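Local coordinates for protein ebony (Drosophila melanogaster, PDB 6DYS) that probably couples beta-alanine to dopamine and related amines, its C-terminal domain binding beta-alanyl-dopamine, at residues 160-165 with 206-211. Numbering follows the deposited sequence.
With HJ1 (N-[2-(3,4-dihydroxyphenyl)ethyl]-beta-alaninamide), chain C.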
ATOM      1  N   PHE A 160      -3.794   8.707  -3.729  1.00 18.41           N
ATOM      2  CA  PHE A 160      -3.736   7.789  -4.858  1.00 15.91           C
ATOM      3  C   PHE A 160      -3.296   6.426  -4.350  1.00 19.26           C
ATOM      4  O   PHE A 160      -2.300   6.326  -3.624  1.00 19.08           O
ATOM      5  CB  PHE A 160      -2.748   8.322  -5.898  1.00 18.17           C
ATOM      6  CG  PHE A 160      -2.763   7.603  -7.211  1.00 15.71           C
ATOM      7  CD1 PHE A 160      -3.937   7.433  -7.917  1.00 16.45           C
ATOM      8  CD2 PHE A 160      -1.576   7.137  -7.763  1.00 19.81           C
ATOM      9  CE1 PHE A 160      -3.933   6.798  -9.142  1.00 17.18           C
ATOM     10  CE2 PHE A 160      -1.565   6.493  -8.987  1.00 21.01           C
ATOM     11  CZ  PHE A 160      -2.748   6.324  -9.680  1.00 18.50           C
ATOM     12  N   THR A 161      -4.032   5.382  -4.716  1.00 16.75           N
ATOM     13  CA  THR A 161      -3.667   4.050  -4.255  1.00 21.58           C
ATOM     14  C   THR A 161      -4.283   3.012  -5.184  1.00 19.75           C
ATOM     15  O   THR A 161      -5.294   3.271  -5.845  1.00 22.58           O
ATOM     16  CB  THR A 161      -4.116   3.820  -2.799  1.00 20.73           C
ATOM     17  OG1 THR A 161      -3.499   2.636  -2.276  1.00 16.34           O
ATOM     18  CG2 THR A 161      -5.627   3.678  -2.702  1.00 17.15           C
ATOM     19  N   THR A 162      -3.647   1.845  -5.245  1.00 19.10           N
ATOM     20  CA  THR A 162      -4.206   0.672  -5.909  1.00 20.95           C
ATOM     21  C   THR A 162      -4.539  -0.361  -4.844  1.00 18.43           C
ATOM     22  O   THR A 162      -3.647  -0.836  -4.134  1.00 19.77           O
ATOM     23  CB  THR A 162      -3.238   0.085  -6.934  1.00 17.61           C
ATOM     24  OG1 THR A 162      -2.859   1.109  -7.848  1.00 18.47           O
ATOM     25  CG2 THR A 162      -3.902  -1.034  -7.716  1.00 17.18           C
ATOM     26  N   ASN A 163      -5.815  -0.697  -4.726  1.00 18.51           N
ATOM     27  CA  ASN A 163      -6.260  -1.661  -3.736  1.00 21.15           C
ATOM     28  C   ASN A 163      -6.425  -3.010  -4.415  1.00 18.25           C
ATOM     29  O   ASN A 163      -7.102  -3.117  -5.444  1.00 16.48           O
ATOM     30  CB  ASN A 163      -7.561  -1.204  -3.073  1.00 16.25           C
ATOM     31  CG  ASN A 163      -7.348  -0.012  -2.154  1.00 18.17           C
ATOM     32  OD1 ASN A 163      -6.455  -0.019  -1.313  1.00 19.47           O
ATOM     33  ND2 ASN A 163      -8.163   1.019  -2.316  1.00 16.11           N
ATOM     34  N   THR A 164      -5.787  -4.031  -3.842  1.00 13.69           N
ATOM     35  CA  THR A 164      -5.699  -5.341  -4.459  1.00 21.01           C
ATOM     36  C   THR A 164      -6.379  -6.436  -3.654  1.00 20.11           C
ATOM     37  O   THR A 164      -6.353  -7.596  -4.081  1.00 17.33           O
ATOM     38  CB  THR A 164      -4.229  -5.715  -4.693  1.00 18.75           C
ATOM     39  OG1 THR A 164      -3.520  -5.659  -3.452  1.00 18.28           O
ATOM     40  CG2 THR A 164      -3.587  -4.752  -5.679  1.00 16.09           C
ATOM     41  N   SER A 165      -6.976  -6.113  -2.508  1.00 17.17           N
ATOM     42  CA  SER A 165      -7.768  -7.081  -1.768  1.00 20.51           C
ATOM     43  C   SER A 165      -9.214  -6.607  -1.671  1.00 19.72           C
ATOM     44  O   SER A 165      -9.481  -5.403  -1.741  1.00 17.44           O
ATOM     45  CB  SER A 165      -7.209  -7.313  -0.356  1.00 15.91           C
ATOM     46  OG  SER A 165      -7.567  -6.264   0.530  1.00 21.68           O
ATOM     47  N   ALA A 206      -7.816  -5.540  -9.463  1.00 18.88           N
ATOM     48  CA  ALA A 206      -6.931  -4.491  -8.991  1.00 16.70           C
ATOM     49  C   ALA A 206      -7.631  -3.176  -9.290  1.00 19.11           C
ATOM     50  O   ALA A 206      -8.008  -2.919 -10.442  1.00 17.97           O
ATOM     51  CB  ALA A 206      -5.566  -4.550  -9.681  1.00 16.56           C
ATOM     52  N   ILE A 207      -7.848  -2.366  -8.262  1.00 15.89           N
ATOM     53  CA  ILE A 207      -8.637  -1.152  -8.416  1.00 16.18           C
ATOM     54  C   ILE A 207      -7.777   0.040  -8.048  1.00 15.99           C
ATOM     55  O   ILE A 207      -7.280   0.137  -6.919  1.00 15.38           O
ATOM     56  CB  ILE A 207      -9.932  -1.188  -7.591  1.00 19.99           C
ATOM     57  CG1 ILE A 207     -10.737  -2.440  -7.964  1.00 17.81           C
ATOM     58  CG2 ILE A 207     -10.746   0.072  -7.844  1.00 12.18           C
ATOM     59  CD1 ILE A 207     -12.120  -2.494  -7.353  1.00 21.36           C
ATOM     60  N   VAL A 208      -7.594   0.936  -9.012  1.00 16.84           N
ATOM     61  CA  VAL A 208      -6.889   2.189  -8.787  1.00 15.26           C
ATOM     62  C   VAL A 208      -7.871   3.181  -8.184  1.00 17.83           C
ATOM     63  O   VAL A 208      -8.939   3.432  -8.751  1.00 18.03           O
ATOM     64  CB  VAL A 208      -6.289   2.720 -10.094  1.00 16.55           C
ATOM     65  CG1 VAL A 208      -5.685   4.076  -9.869  1.00 15.33           C
ATOM     66  CG2 VAL A 208      -5.249   1.737 -10.618  1.00 13.55           C
ATOM     67  N   HIS A 209      -7.523   3.735  -7.024  1.00 17.45           N
ATOM     68  CA  HIS A 209      -8.429   4.597  -6.285  1.00 19.46           C
ATOM     69  C   HIS A 209      -7.814   5.971  -6.102  1.00 16.88           C
ATOM     70  O   HIS A 209      -6.596   6.110  -5.955  1.00 20.39           O
ATOM     71  CB  HIS A 209      -8.787   4.000  -4.919  1.00 17.56           C
ATOM     72  CG  HIS A 209      -9.924   3.034  -4.969  1.00 19.32           C
ATOM     73  ND1 HIS A 209      -9.803   1.720  -4.572  1.00 15.52           N
ATOM     74  CD2 HIS A 209     -11.207   3.187  -5.378  1.00 22.47           C
ATOM     75  CE1 HIS A 209     -10.965   1.108  -4.718  1.00 18.00           C
ATOM     76  NE2 HIS A 209     -11.831   1.974  -5.214  1.00 23.95           N
ATOM     77  N   TRP A 210      -8.679   6.980  -6.091  1.00 16.26           N
ATOM     78  CA  TRP A 210      -8.240   8.364  -6.023  1.00 17.26           C
ATOM     79  C   TRP A 210      -9.301   9.164  -5.300  1.00 16.88           C
ATOM     80  O   TRP A 210     -10.485   9.066  -5.633  1.00 18.96           O
ATOM     81  CB  TRP A 210      -8.005   8.927  -7.429  1.00 17.86           C
ATOM     82  CG  TRP A 210      -7.910  10.425  -7.528  1.00 20.80           C
ATOM     83  CD1 TRP A 210      -8.853  11.271  -8.028  1.00 19.66           C
ATOM     84  CD2 TRP A 210      -6.791  11.247  -7.159  1.00 17.92           C
ATOM     85  NE1 TRP A 210      -8.399  12.567  -7.988  1.00 21.16           N
ATOM     86  CE2 TRP A 210      -7.136  12.580  -7.462  1.00 21.96           C
ATOM     87  CE3 TRP A 210      -5.534  10.985  -6.609  1.00 18.65           C
ATOM     88  CZ2 TRP A 210      -6.270  13.649  -7.227  1.00 21.11           C
ATOM     89  CZ3 TRP A 210      -4.675  12.046  -6.382  1.00 20.34           C
ATOM     90  CH2 TRP A 210      -5.048  13.362  -6.691  1.00 17.07           C
ATOM     91  N   LYS A 211      -8.883   9.952  -4.318  1.00 19.14           N
ATOM     92  CA  LYS A 211      -9.793  10.837  -3.607  1.00 22.95           C
ATOM     93  C   LYS A 211      -9.132  12.193  -3.452  1.00 20.30           C
ATOM     94  O   LYS A 211      -8.054  12.293  -2.861  1.00 19.63           O
ATOM     95  CB  LYS A 211     -10.171  10.274  -2.238  1.00 21.52           C
ATOM     96  CG  LYS A 211     -11.045  11.211  -1.436  1.00 22.93           C
ATOM     97  CD  LYS A 211     -11.937  10.459  -0.476  1.00 23.90           C
ATOM     98  CE  LYS A 211     -11.206  10.121   0.794  1.00 24.11           C
ATOM     99  NZ  LYS A 211     -12.178   9.864   1.890  1.00 32.18           N
TER
HETATM  100  C02 HJ1 C 902      -3.769  -0.120   0.217  1.00 36.39           C
HETATM  101  C03 HJ1 C 902      -2.592  -0.387  -0.715  1.00 30.39           C
HETATM  102  C04 HJ1 C 902      -1.602  -1.439  -0.103  1.00 35.41           C
HETATM  103  C07 HJ1 C 902      -1.308  -2.557  -2.375  1.00 42.48           C
HETATM  104  C08 HJ1 C 902       0.009  -2.405  -3.217  1.00 33.39           C
HETATM  105  C09 HJ1 C 902       0.856  -3.608  -3.183  1.00 33.77           C
HETATM  106  C10 HJ1 C 902       2.250  -3.479  -3.077  1.00 31.12           C
HETATM  107  C11 HJ1 C 902       3.066  -4.625  -3.048  1.00 33.78           C
HETATM  108  C12 HJ1 C 902       2.498  -5.881  -3.118  1.00 33.30           C
HETATM  109  C14 HJ1 C 902       1.097  -6.006  -3.222  1.00 28.59           C
HETATM  110  C16 HJ1 C 902       0.285  -4.858  -3.251  1.00 32.70           C
HETATM  111  N01 HJ1 C 902      -4.321   1.229   0.025  1.00 29.56           N
HETATM  112  N06 HJ1 C 902      -0.995  -2.479  -0.948  1.00 38.12           N
HETATM  113  O05 HJ1 C 902      -1.338  -1.407   1.024  1.00 34.25           O
HETATM  114  O13 HJ1 C 902       3.345  -7.050  -3.086  1.00 31.06           O
HETATM  115  O15 HJ1 C 902       0.441  -7.376  -3.301  1.00 24.69           O
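The side chains of His209 and Asn163 cross at about a right angle, with the imidazole and amide planes 47° apart. CG2 of Ile207, from the same strand, lies over one face of the imidazole towards its rim, while CB of Asn163 sits at the ring edge, in plane. Asn163 ND2 donates to His209 ND1 over 2.9 Å; the donor stands 31° out of the ring plane, yet the acceptor lies close to the amide plane. With ND2 bonded to His209 and OD1 of Asn163 accepting from the ligand amine, N01 of HJ1, at 2.8 Å, the amide is held from both ends. Thr161 OG1, set anti to the backbone N (chi1 -167°), accepts from the same N01 and is also bonded to the carbonyl of Ser122; Glu32 binds the ligand too. His209 is thus second shell to Asn163. On the other side of the sheet, CB of Phe160 lies in plane at the edge of the Trp210 ring, and Phe160 CE1 packs against Val208 CG1 at 3.3 Å, beneath helix 93-111. Thr162 OG1 is hydrogen-bonded to Glu104 of that helix. Four main-chain hydrogen bonds tie the antiparallel strands in two reciprocal pairs, Thr161 with His209 and Asn163 with Ile207; the shortest, from His209 N to Thr161 O, spans 2.6 Å. Strand 205-212 is inserted between 158-163 and 178-184 in a mixed sheet with helices packed on both sides, a topology consistent with the GNAT acyltransferase fold, here with the amine of bound HJ1, probably the product, held beside the central strands.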